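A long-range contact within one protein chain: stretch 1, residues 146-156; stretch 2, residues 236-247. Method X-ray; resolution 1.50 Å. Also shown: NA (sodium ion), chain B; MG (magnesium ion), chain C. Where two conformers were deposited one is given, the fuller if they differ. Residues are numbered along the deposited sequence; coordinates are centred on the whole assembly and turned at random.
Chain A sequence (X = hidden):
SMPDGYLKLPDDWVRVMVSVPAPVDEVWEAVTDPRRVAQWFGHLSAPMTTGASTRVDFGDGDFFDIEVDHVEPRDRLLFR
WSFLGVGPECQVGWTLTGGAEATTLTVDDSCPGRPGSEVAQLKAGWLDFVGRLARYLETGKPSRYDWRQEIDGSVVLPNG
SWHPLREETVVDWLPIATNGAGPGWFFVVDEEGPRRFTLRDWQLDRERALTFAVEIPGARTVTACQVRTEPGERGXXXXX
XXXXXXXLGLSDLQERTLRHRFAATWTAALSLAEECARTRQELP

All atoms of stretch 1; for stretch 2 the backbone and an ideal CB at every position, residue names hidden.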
# COMPACT_ATOMS: atom_id res chain seq x y z
N ASP A 146 -10.11 7.62 6.14
CA ASP A 146 -10.02 6.85 7.37
C ASP A 146 -9.46 5.45 7.13
O ASP A 146 -8.56 5.01 7.86
CB ASP A 146 -11.38 6.78 8.09
CG ASP A 146 -12.54 6.34 7.22
OD1 ASP A 146 -12.40 6.04 6.02
OD2 ASP A 146 -13.67 6.29 7.79
N TRP A 147 -9.91 4.77 6.08
CA TRP A 147 -9.36 3.47 5.74
C TRP A 147 -9.61 3.20 4.26
O TRP A 147 -10.64 3.58 3.71
CB TRP A 147 -9.94 2.37 6.65
CG TRP A 147 -11.42 2.11 6.54
CD1 TRP A 147 -12.43 2.74 7.22
CD2 TRP A 147 -12.05 1.09 5.76
NE1 TRP A 147 -13.64 2.19 6.88
CE2 TRP A 147 -13.43 1.17 5.98
CE3 TRP A 147 -11.57 0.12 4.88
CZ2 TRP A 147 -14.34 0.32 5.36
CZ3 TRP A 147 -12.46 -0.71 4.25
CH2 TRP A 147 -13.84 -0.62 4.50
N ARG A 148 -8.62 2.59 3.62
CA ARG A 148 -8.68 2.38 2.18
C ARG A 148 -9.50 1.13 1.85
O ARG A 148 -9.29 0.06 2.43
CB ARG A 148 -7.26 2.27 1.63
CG ARG A 148 -7.17 2.28 0.12
CD ARG A 148 -5.79 2.66 -0.35
NE ARG A 148 -4.80 1.66 -0.01
CZ ARG A 148 -4.40 0.68 -0.82
NH1 ARG A 148 -3.49 -0.18 -0.41
NH2 ARG A 148 -4.92 0.54 -2.04
N GLN A 149 -10.39 1.25 0.86
CA GLN A 149 -11.37 0.19 0.63
C GLN A 149 -10.77 -1.10 0.10
O GLN A 149 -11.41 -2.14 0.23
CB GLN A 149 -12.45 0.67 -0.33
CG GLN A 149 -11.99 0.95 -1.75
CD GLN A 149 -13.05 1.68 -2.55
OE1 GLN A 149 -13.51 2.76 -2.17
NE2 GLN A 149 -13.45 1.09 -3.67
N GLU A 150 -9.59 -1.07 -0.51
CA GLU A 150 -8.95 -2.27 -1.04
C GLU A 150 -7.58 -2.44 -0.41
O GLU A 150 -6.97 -1.46 0.05
CB GLU A 150 -8.83 -2.24 -2.57
CG GLU A 150 -8.38 -0.93 -3.15
CD GLU A 150 -8.59 -0.90 -4.65
OE1 GLU A 150 -7.91 -1.66 -5.36
OE2 GLU A 150 -9.46 -0.13 -5.11
N ILE A 151 -7.16 -3.71 -0.30
CA ILE A 151 -5.83 -4.10 0.16
C ILE A 151 -4.99 -4.45 -1.05
O ILE A 151 -5.47 -5.16 -1.95
CB ILE A 151 -5.88 -5.31 1.11
CG1 ILE A 151 -6.69 -4.98 2.36
CG2 ILE A 151 -4.49 -5.77 1.49
CD1 ILE A 151 -6.99 -6.21 3.20
N ASP A 152 -3.75 -3.98 -1.09
CA ASP A 152 -2.82 -4.47 -2.10
C ASP A 152 -1.41 -4.43 -1.53
O ASP A 152 -1.15 -3.84 -0.48
CB ASP A 152 -2.95 -3.71 -3.41
CG ASP A 152 -3.06 -2.24 -3.22
OD1 ASP A 152 -2.20 -1.69 -2.50
OD2 ASP A 152 -4.00 -1.64 -3.78
N GLY A 153 -0.51 -5.10 -2.22
CA GLY A 153 0.87 -5.10 -1.80
C GLY A 153 1.66 -5.89 -2.81
O GLY A 153 1.10 -6.62 -3.64
N SER A 154 2.98 -5.75 -2.74
CA SER A 154 3.85 -6.52 -3.61
C SER A 154 5.20 -6.73 -2.95
O SER A 154 5.60 -6.00 -2.03
CB SER A 154 4.05 -5.83 -4.96
OG SER A 154 4.98 -4.77 -4.86
N VAL A 155 5.92 -7.73 -3.45
CA VAL A 155 7.29 -7.99 -3.05
C VAL A 155 8.02 -8.55 -4.26
O VAL A 155 7.46 -9.33 -5.03
CB VAL A 155 7.33 -8.94 -1.83
CG1 VAL A 155 6.73 -10.30 -2.18
CG2 VAL A 155 8.75 -9.08 -1.31
N VAL A 156 9.27 -8.15 -4.44
CA VAL A 156 10.07 -8.66 -5.54
C VAL A 156 10.84 -9.86 -5.05
O VAL A 156 11.58 -9.78 -4.06
CB VAL A 156 11.02 -7.58 -6.10
CG1 VAL A 156 11.92 -8.19 -7.18
CG2 VAL A 156 10.20 -6.44 -6.66
N UNK A 236 10.98 -11.55 -9.80
CA UNK A 236 9.56 -11.80 -10.03
C UNK A 236 8.77 -10.98 -9.02
O UNK A 236 9.01 -11.09 -7.82
CB UNK A 236 9.23 -13.29 -9.92
N UNK A 237 7.84 -10.17 -9.50
CA UNK A 237 7.03 -9.37 -8.60
C UNK A 237 5.79 -10.17 -8.23
O UNK A 237 4.97 -10.50 -9.09
CB UNK A 237 6.65 -8.03 -9.23
N UNK A 238 5.67 -10.50 -6.94
CA UNK A 238 4.50 -11.15 -6.39
C UNK A 238 3.58 -10.07 -5.84
O UNK A 238 3.99 -9.31 -4.97
CB UNK A 238 4.88 -12.16 -5.31
N UNK A 239 2.37 -9.99 -6.37
CA UNK A 239 1.42 -8.96 -5.98
C UNK A 239 0.11 -9.59 -5.51
O UNK A 239 -0.30 -10.66 -5.99
CB UNK A 239 1.16 -8.00 -7.14
N UNK A 240 -0.54 -8.92 -4.58
CA UNK A 240 -1.83 -9.33 -4.07
C UNK A 240 -2.79 -8.16 -4.14
O UNK A 240 -2.38 -7.00 -3.95
CB UNK A 240 -1.71 -9.86 -2.64
N UNK A 241 -4.05 -8.45 -4.45
CA UNK A 241 -5.15 -7.51 -4.32
C UNK A 241 -6.28 -8.24 -3.60
O UNK A 241 -6.65 -9.35 -3.99
CB UNK A 241 -5.60 -6.97 -5.68
N UNK A 242 -6.84 -7.62 -2.56
CA UNK A 242 -7.94 -8.21 -1.82
C UNK A 242 -9.01 -7.14 -1.65
O UNK A 242 -8.79 -6.16 -0.93
CB UNK A 242 -7.48 -8.76 -0.47
N UNK A 243 -10.14 -7.33 -2.31
CA UNK A 243 -11.17 -6.31 -2.45
C UNK A 243 -12.48 -6.75 -1.82
O UNK A 243 -12.73 -7.95 -1.61
CB UNK A 243 -11.39 -5.97 -3.93
N UNK A 244 -13.36 -5.78 -1.59
CA UNK A 244 -14.73 -6.05 -1.16
C UNK A 244 -15.10 -5.50 0.21
O UNK A 244 -16.29 -5.53 0.55
CB UNK A 244 -14.96 -7.56 -1.16
N UNK A 245 -14.13 -4.98 0.97
CA UNK A 245 -14.34 -4.63 2.37
C UNK A 245 -15.42 -3.58 2.53
O UNK A 245 -16.18 -3.61 3.52
CB UNK A 245 -13.04 -4.13 2.99
N UNK A 246 -15.51 -2.66 1.60
CA UNK A 246 -16.49 -1.57 1.66
C UNK A 246 -17.89 -1.98 1.23
O UNK A 246 -18.81 -1.16 1.34
CB UNK A 246 -16.02 -0.41 0.78
N UNK A 247 -18.09 -3.19 0.72
CA UNK A 247 -19.41 -3.62 0.27
C UNK A 247 -19.93 -4.81 1.08
O UNK A 247 -20.76 -5.58 0.59
CB UNK A 247 -19.36 -3.98 -1.22
NA NA B . -14.23 6.02 4.53
MG MG C . -14.82 4.24 -2.71

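Positions 236-243 of stretch 2 form a strand antiparallel to that of stretch 1. As in any extended strand, successive side chains alternate between the two faces, and the pairing at 237-242 puts them on the face of Ile151 and Val155 or on that of Asp152, Ser154 and Val156.

At position 236 the CB points away and meets nothing of stretch 1, so the contact sets little limit. Arg236 stays clear.

Position 237 lies on the face of Ser154 and Val156, with its CB 4.7 Å from Val156 CG2. A beta-branched or other small to medium residue would suit. In Thr237, CG2 lies 4.0 Å from Ser154 CB.

Position 238 sits beside Val155 on the other face, inviting an aliphatic side chain. Leu238 puts its CB 4.0 Å from Val155 CG1. The backbone closes a pair of hydrogen bonds, Leu238 N to Val155 O and Val155 N to Leu238 O, both 2.9 Å.

Position 239 pairs with Ser154, whose small side chain leaves many choices, polar ones included. Ser239 has its CB 4.2 Å from Ser154 CB.

Position 240 faces Gly153, which offers no side chain; a branched residue could cover the bare backbone there. Val240 does so, and its N donates to Gly153 O at 3.0 Å.

Position 241 is across from Asp152, whose carboxylate is already engaged by Arg148, so no positive charge is demanded. A small polar residue is adequate: Ser241.

Position 242 has its CB 4.1 Å from Ile151 CB. Aliphatic or aromatic residues would fit; the choice is His242, whose ring leads away to hydrogen bonds elsewhere in the structure. Its N donates to Ile151 O at 2.9 Å.

At 243 the CB points sideways, 4.7 Å from Glu150 CB, and a long donor could reach the carboxylate: lysine, arginine or glutamine. Gln243 makes a weak hydrogen bond, NE2 to Glu150 OE1, 3.3 Å.

Position 244 has phi 117° and psi -8°, where a CB would jam against the preceding carbonyl O. Glycine is called for, and Gly244 is found; a water links its N to Gln149 O.

Position 245 points toward stretch 1, its CB 3.7 Å from Trp147 CZ3, with Ile151 also available to a large apolar side chain. Trp245 fills the site: CE2 lies 3.8 Å from Ile151 CD1, while NE1 donates to His242 O at 3.0 Å.

Position 246 points toward stretch 1, its CB 3.9 Å from Gln149 CB and near the Trp147 ring edge; a flat ring could lie against the Gln149 side chain, and a polar group would suit its amide. Gln149 NE2 lies over one face of the His246 ring, 3.6 Å from His246 NE2.

Position 247 is out of reach; Arg247 takes it.

Stretch 2 236-247: RTLSVSHQGWHR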
# COMPACT_ATOMS: atom_id res chain seq x y z
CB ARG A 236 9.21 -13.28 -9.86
CG ARG A 236 9.52 -14.12 -11.08
CD ARG A 236 8.89 -15.50 -10.97
NE ARG A 236 9.77 -16.45 -10.29
CZ ARG A 236 10.77 -17.09 -10.89
NH1 ARG A 236 11.03 -16.88 -12.17
NH2 ARG A 236 11.52 -17.94 -10.20
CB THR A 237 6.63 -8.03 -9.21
OG1 THR A 237 7.81 -7.28 -9.51
CG2 THR A 237 5.76 -7.24 -8.25
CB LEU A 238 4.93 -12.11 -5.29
CG LEU A 238 3.80 -12.70 -4.46
CD1 LEU A 238 2.91 -13.57 -5.31
CD2 LEU A 238 4.36 -13.49 -3.28
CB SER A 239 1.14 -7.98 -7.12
OG SER A 239 0.46 -8.60 -8.20
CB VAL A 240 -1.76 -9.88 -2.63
CG1 VAL A 240 -1.20 -8.85 -1.67
CG2 VAL A 240 -3.16 -10.32 -2.18
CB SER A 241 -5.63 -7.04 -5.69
OG SER A 241 -6.78 -6.22 -5.58
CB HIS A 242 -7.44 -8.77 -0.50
CG HIS A 242 -8.38 -9.73 0.15
ND1 HIS A 242 -8.01 -10.53 1.20
CD2 HIS A 242 -9.68 -10.01 -0.11
CE1 HIS A 242 -9.05 -11.26 1.57
NE2 HIS A 242 -10.07 -10.97 0.79
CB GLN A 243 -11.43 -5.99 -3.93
CG GLN A 243 -10.23 -5.37 -4.64
CD GLN A 243 -10.50 -5.08 -6.10
OE1 GLN A 243 -11.30 -5.75 -6.74
NE2 GLN A 243 -9.82 -4.08 -6.64
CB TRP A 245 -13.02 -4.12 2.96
CG TRP A 245 -11.95 -5.11 2.69
CD1 TRP A 245 -10.96 -5.01 1.75
CD2 TRP A 245 -11.80 -6.39 3.30
NE1 TRP A 245 -10.20 -6.17 1.75
CE2 TRP A 245 -10.70 -7.02 2.70
CE3 TRP A 245 -12.50 -7.06 4.32
CZ2 TRP A 245 -10.29 -8.30 3.07
CZ3 TRP A 245 -12.08 -8.33 4.68
CH2 TRP A 245 -10.99 -8.93 4.07
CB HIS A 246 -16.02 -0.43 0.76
CG HIS A 246 -15.97 -0.79 -0.69
ND1 HIS A 246 -15.20 -1.83 -1.17
CD2 HIS A 246 -16.62 -0.28 -1.76
CE1 HIS A 246 -15.38 -1.94 -2.47
NE2 HIS A 246 -16.24 -1.00 -2.85
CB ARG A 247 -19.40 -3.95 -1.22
CG ARG A 247 -18.29 -4.88 -1.68
CD ARG A 247 -18.50 -5.27 -3.13
NE ARG A 247 -17.30 -5.85 -3.73
CZ ARG A 247 -16.92 -7.12 -3.60
NH1 ARG A 247 -15.81 -7.54 -4.19
NH2 ARG A 247 -17.64 -7.96 -2.87
O HOH W 1 -15.55 5.09 6.46
O HOH W 2 -13.44 3.85 3.96
O HOH W 3 -12.35 -3.28 -2.14
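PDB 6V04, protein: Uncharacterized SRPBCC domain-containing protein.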